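Long-range contact in tryptophan halogenase superfamily (Brevundimonas sp. BAL3, PDB 6FRL), which is a flavin-dependent halogenase that prefers bromination over chlorination: residues G87-W93 and P266-A272. Numbering follows the deposited sequence.
Sequences GIRFLDW and PFTRVTA
Trp-93 lies with one face of its indole over Ala-272. Ala-272 CB sits 3.7 Å from the centroid of the Trp-93 five-membered ring, almost on the ring normal, a CH-pi contact. The opposite face takes Phe-90 CD1 near its rim. At the indole edge, Trp-93 NE1 gives a weak hydrogen bond of 3.4 Å to Val-270 O. Val-270 O also accepts Leu-91 N at 3.0 Å, from a donor tilted 26° from its plane. Arg-89 N to Thr-268 O and Val-270 N to Arg-89 O (both 2.8 Å) and Ala-272 N to Leu-91 O (3.0 Å) complete a parallel ladder between strands 87-91 and 268-273, neighbours in a mixed sheet. Val-270 CG1 touches Phe-90 CE1 and Trp-93 CZ2, while Val-270 CG2 meets Ile-88 CG2 at 3.5 Å. Arg-89 and Phe-267 meet on the face opposite Ile-88, Phe-90 and Val-270. CG anti to the backbone N (chi1 -168°) and an extended chain carry Arg-89 CD over the Phe-267 ring, 4.1 Å from its centroid. A water donates to Asp-92 OD2 and Ala-272 O, bridging the segments just past strand 87-91; Asp-92 OD1 bonds Gly-97 N. The chemistry implies a largely apolar face of Ile-88, Phe-90 and Val-270, and an opposite one where Phe-267 packs on aliphatic Arg-89 while its Asp-99 salt bridge probably offsets the charge.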
ATOM      1  N   GLY B  87       2.229  23.205   6.895  1.00 33.25           N
ATOM      2  CA  GLY B  87       1.737  22.260   7.913  1.00 33.10           C
ATOM      3  C   GLY B  87       0.740  22.915   8.867  1.00 30.59           C
ATOM      4  O   GLY B  87       0.276  24.036   8.620  1.00 34.18           O
ATOM      5  N   ILE B  88       0.409  22.248   9.960  1.00 28.60           N
ATOM      6  CA  ILE B  88      -0.522  22.826  10.949  1.00 28.99           C
ATOM      7  C   ILE B  88       0.177  22.959  12.273  1.00 30.04           C
ATOM      8  O   ILE B  88       0.923  22.060  12.681  1.00 34.14           O
ATOM      9  CB  ILE B  88      -1.756  21.934  11.169  1.00 28.94           C
ATOM     10  CG1 ILE B  88      -2.490  21.703   9.848  1.00 29.08           C
ATOM     11  CG2 ILE B  88      -2.695  22.522  12.230  1.00 28.57           C
ATOM     12  CD1 ILE B  88      -3.633  20.693   9.965  1.00 30.40           C
ATOM     13  N   ARG B  89      -0.067  24.074  12.952  1.00 31.75           N
ATOM     14  CA  ARG B  89       0.576  24.345  14.231  1.00 31.58           C
ATOM     15  C   ARG B  89      -0.387  24.155  15.401  1.00 28.43           C
ATOM     16  O   ARG B  89      -1.367  24.868  15.500  1.00 32.98           O
ATOM     17  CB  ARG B  89       1.150  25.746  14.212  1.00 34.04           C
ATOM     18  CG  ARG B  89       2.074  26.024  15.379  1.00 36.96           C
ATOM     19  CD  ARG B  89       2.847  27.292  15.156  1.00 37.85           C
ATOM     20  NE  ARG B  89       3.837  27.502  16.209  1.00 42.46           N
ATOM     21  CZ  ARG B  89       4.865  28.346  16.133  1.00 40.46           C
ATOM     22  NH1 ARG B  89       5.055  29.101  15.064  1.00 37.49           N
ATOM     23  NH2 ARG B  89       5.712  28.440  17.150  1.00 42.29           N
ATOM     24  N   PHE B  90      -0.106  23.173  16.255  1.00 28.32           N
ATOM     25  CA  PHE B  90      -0.973  22.817  17.402  1.00 29.43           C
ATOM     26  C   PHE B  90      -0.470  23.501  18.682  1.00 32.48           C
ATOM     27  O   PHE B  90       0.668  23.250  19.137  1.00 30.50           O
ATOM     28  CB  PHE B  90      -1.047  21.299  17.586  1.00 26.97           C
ATOM     29  CG  PHE B  90      -1.812  20.616  16.497  1.00 26.12           C
ATOM     30  CD1 PHE B  90      -3.180  20.544  16.538  1.00 25.58           C
ATOM     31  CD2 PHE B  90      -1.161  20.117  15.370  1.00 27.49           C
ATOM     32  CE1 PHE B  90      -3.893  19.977  15.490  1.00 26.98           C
ATOM     33  CE2 PHE B  90      -1.875  19.533  14.336  1.00 26.08           C
ATOM     34  CZ  PHE B  90      -3.237  19.459  14.393  1.00 25.38           C
ATOM     35  N   LEU B  91      -1.312  24.392  19.223  1.00 32.73           N
ATOM     36  CA  LEU B  91      -0.985  25.227  20.390  1.00 32.16           C
ATOM     37  C   LEU B  91      -1.871  24.852  21.549  1.00 31.51           C
ATOM     38  O   LEU B  91      -3.097  24.683  21.368  1.00 33.72           O
ATOM     39  CB  LEU B  91      -1.146  26.719  20.068  1.00 34.27           C
ATOM     40  CG  LEU B  91      -0.220  27.210  18.942  1.00 35.16           C
ATOM     41  CD1 LEU B  91      -0.532  28.626  18.494  1.00 38.95           C
ATOM     42  CD2 LEU B  91       1.231  27.079  19.372  1.00 35.75           C
ATOM     43  N   ASP B  92      -1.224  24.648  22.705  1.00 30.70           N
ATOM     44  CA  ASP B  92      -1.883  24.425  24.005  1.00 34.94           C
ATOM     45  C   ASP B  92      -2.665  23.098  24.137  1.00 36.42           C
ATOM     46  O   ASP B  92      -3.544  23.025  24.991  1.00 40.09           O
ATOM     47  CB  ASP B  92      -2.795  25.620  24.416  1.00 34.71           C
ATOM     48  CG  ASP B  92      -2.068  26.973  24.390  1.00 37.03           C
ATOM     49  OD1 ASP B  92      -0.822  27.072  24.561  1.00 42.25           O
ATOM     50  OD2 ASP B  92      -2.755  27.973  24.204  1.00 37.00           O
ATOM     51  N   TRP B  93      -2.353  22.059  23.344  1.00 37.03           N
ATOM     52  CA  TRP B  93      -3.048  20.743  23.488  1.00 36.65           C
ATOM     53  C   TRP B  93      -2.475  19.905  24.643  1.00 38.54           C
ATOM     54  O   TRP B  93      -3.125  18.970  25.128  1.00 33.53           O
ATOM     55  CB  TRP B  93      -3.056  19.927  22.168  1.00 34.49           C
ATOM     56  CG  TRP B  93      -3.961  20.505  21.120  1.00 33.45           C
ATOM     57  CD1 TRP B  93      -3.803  21.709  20.470  1.00 33.96           C
ATOM     58  CD2 TRP B  93      -5.194  19.948  20.634  1.00 32.14           C
ATOM     59  NE1 TRP B  93      -4.862  21.921  19.606  1.00 34.64           N
ATOM     60  CE2 TRP B  93      -5.726  20.863  19.694  1.00 32.25           C
ATOM     61  CE3 TRP B  93      -5.904  18.773  20.902  1.00 30.31           C
ATOM     62  CZ2 TRP B  93      -6.921  20.626  19.023  1.00 33.19           C
ATOM     63  CZ3 TRP B  93      -7.091  18.538  20.218  1.00 28.94           C
ATOM     64  CH2 TRP B  93      -7.586  19.453  19.297  1.00 30.38           C
ATOM     65  N   PRO B 266       3.016  30.991   7.028  1.00 31.02           N
ATOM     66  CA  PRO B 266       2.864  29.805   6.171  1.00 30.05           C
ATOM     67  C   PRO B 266       2.431  28.527   6.921  1.00 28.01           C
ATOM     68  O   PRO B 266       2.967  27.439   6.679  1.00 28.52           O
ATOM     69  CB  PRO B 266       4.266  29.636   5.565  1.00 30.69           C
ATOM     70  CG  PRO B 266       5.180  30.154   6.613  1.00 34.12           C
ATOM     71  CD  PRO B 266       4.414  31.177   7.454  1.00 32.54           C
ATOM     72  N   PHE B 267       1.453  28.666   7.800  1.00 27.06           N
ATOM     73  CA  PHE B 267       0.855  27.534   8.491  1.00 29.01           C
ATOM     74  C   PHE B 267      -0.520  27.892   9.035  1.00 32.77           C
ATOM     75  O   PHE B 267      -0.848  29.075   9.216  1.00 35.90           O
ATOM     76  CB  PHE B 267       1.733  27.053   9.622  1.00 29.15           C
ATOM     77  CG  PHE B 267       2.151  28.132  10.577  1.00 30.23           C
ATOM     78  CD1 PHE B 267       1.282  28.565  11.564  1.00 31.31           C
ATOM     79  CD2 PHE B 267       3.439  28.705  10.494  1.00 31.51           C
ATOM     80  CE1 PHE B 267       1.688  29.561  12.466  1.00 32.97           C
ATOM     81  CE2 PHE B 267       3.847  29.686  11.380  1.00 32.61           C
ATOM     82  CZ  PHE B 267       2.960  30.134  12.356  1.00 32.68           C
ATOM     83  N   THR B 268      -1.318  26.857   9.289  1.00 33.76           N
ATOM     84  CA  THR B 268      -2.619  27.010   9.925  1.00 34.48           C
ATOM     85  C   THR B 268      -2.394  26.947  11.438  1.00 36.45           C
ATOM     86  O   THR B 268      -1.579  26.133  11.912  1.00 36.27           O
ATOM     87  CB  THR B 268      -3.534  25.881   9.446  1.00 34.51           C
ATOM     88  OG1 THR B 268      -3.621  25.945   8.027  1.00 36.92           O
ATOM     89  CG2 THR B 268      -4.914  25.993  10.041  1.00 36.45           C
ATOM     90  N   ARG B 269      -3.082  27.811  12.187  1.00 39.49           N
ATOM     91  CA  ARG B 269      -3.036  27.757  13.669  1.00 41.61           C
ATOM     92  C   ARG B 269      -4.198  26.960  14.203  1.00 37.04           C
ATOM     93  O   ARG B 269      -5.328  27.256  13.840  1.00 34.71           O
ATOM     94  CB  ARG B 269      -3.107  29.135  14.294  1.00 42.96           C
ATOM     95  CG  ARG B 269      -1.814  29.927  14.227  1.00 46.89           C
ATOM     96  CD  ARG B 269      -2.075  31.409  14.475  1.00 53.02           C
ATOM     97  NE  ARG B 269      -1.122  32.229  13.739  1.00 53.62           N
ATOM     98  CZ  ARG B 269       0.137  32.411  14.103  1.00 62.17           C
ATOM     99  NH1 ARG B 269       0.639  31.847  15.222  1.00 63.70           N
ATOM    100  NH2 ARG B 269       0.923  33.161  13.328  1.00 65.72           N
ATOM    101  N   VAL B 270      -3.921  25.956  15.044  1.00 34.34           N
ATOM    102  CA  VAL B 270      -4.986  25.237  15.757  1.00 36.64           C
ATOM    103  C   VAL B 270      -4.758  25.297  17.257  1.00 34.02           C
ATOM    104  O   VAL B 270      -3.891  24.623  17.759  1.00 30.93           O
ATOM    105  CB  VAL B 270      -5.131  23.781  15.283  1.00 38.43           C
ATOM    106  CG1 VAL B 270      -6.156  23.033  16.120  1.00 39.16           C
ATOM    107  CG2 VAL B 270      -5.568  23.750  13.823  1.00 39.15           C
ATOM    108  N   THR B 271      -5.558  26.122  17.941  1.00 34.25           N
ATOM    109  CA  THR B 271      -5.370  26.469  19.350  1.00 33.98           C
ATOM    110  C   THR B 271      -6.457  25.818  20.222  1.00 35.29           C
ATOM    111  O   THR B 271      -7.653  26.116  20.076  1.00 32.64           O
ATOM    112  CB  THR B 271      -5.399  28.000  19.556  1.00 34.04           C
ATOM    113  OG1 THR B 271      -4.379  28.609  18.760  1.00 32.59           O
ATOM    114  CG2 THR B 271      -5.171  28.374  21.037  1.00 33.06           C
ATOM    115  N   ALA B 272      -6.044  24.914  21.117  1.00 36.00           N
ATOM    116  CA  ALA B 272      -6.991  24.290  22.044  1.00 37.44           C
ATOM    117  C   ALA B 272      -7.518  25.317  23.052  1.00 40.59           C
ATOM    118  O   ALA B 272      -6.741  26.112  23.599  1.00 37.11           O
ATOM    119  CB  ALA B 272      -6.342  23.129  22.779  1.00 39.23           C
TER
HETATM  120  O   HOH W   1      -5.241  27.698  25.076  1.00 37.31           O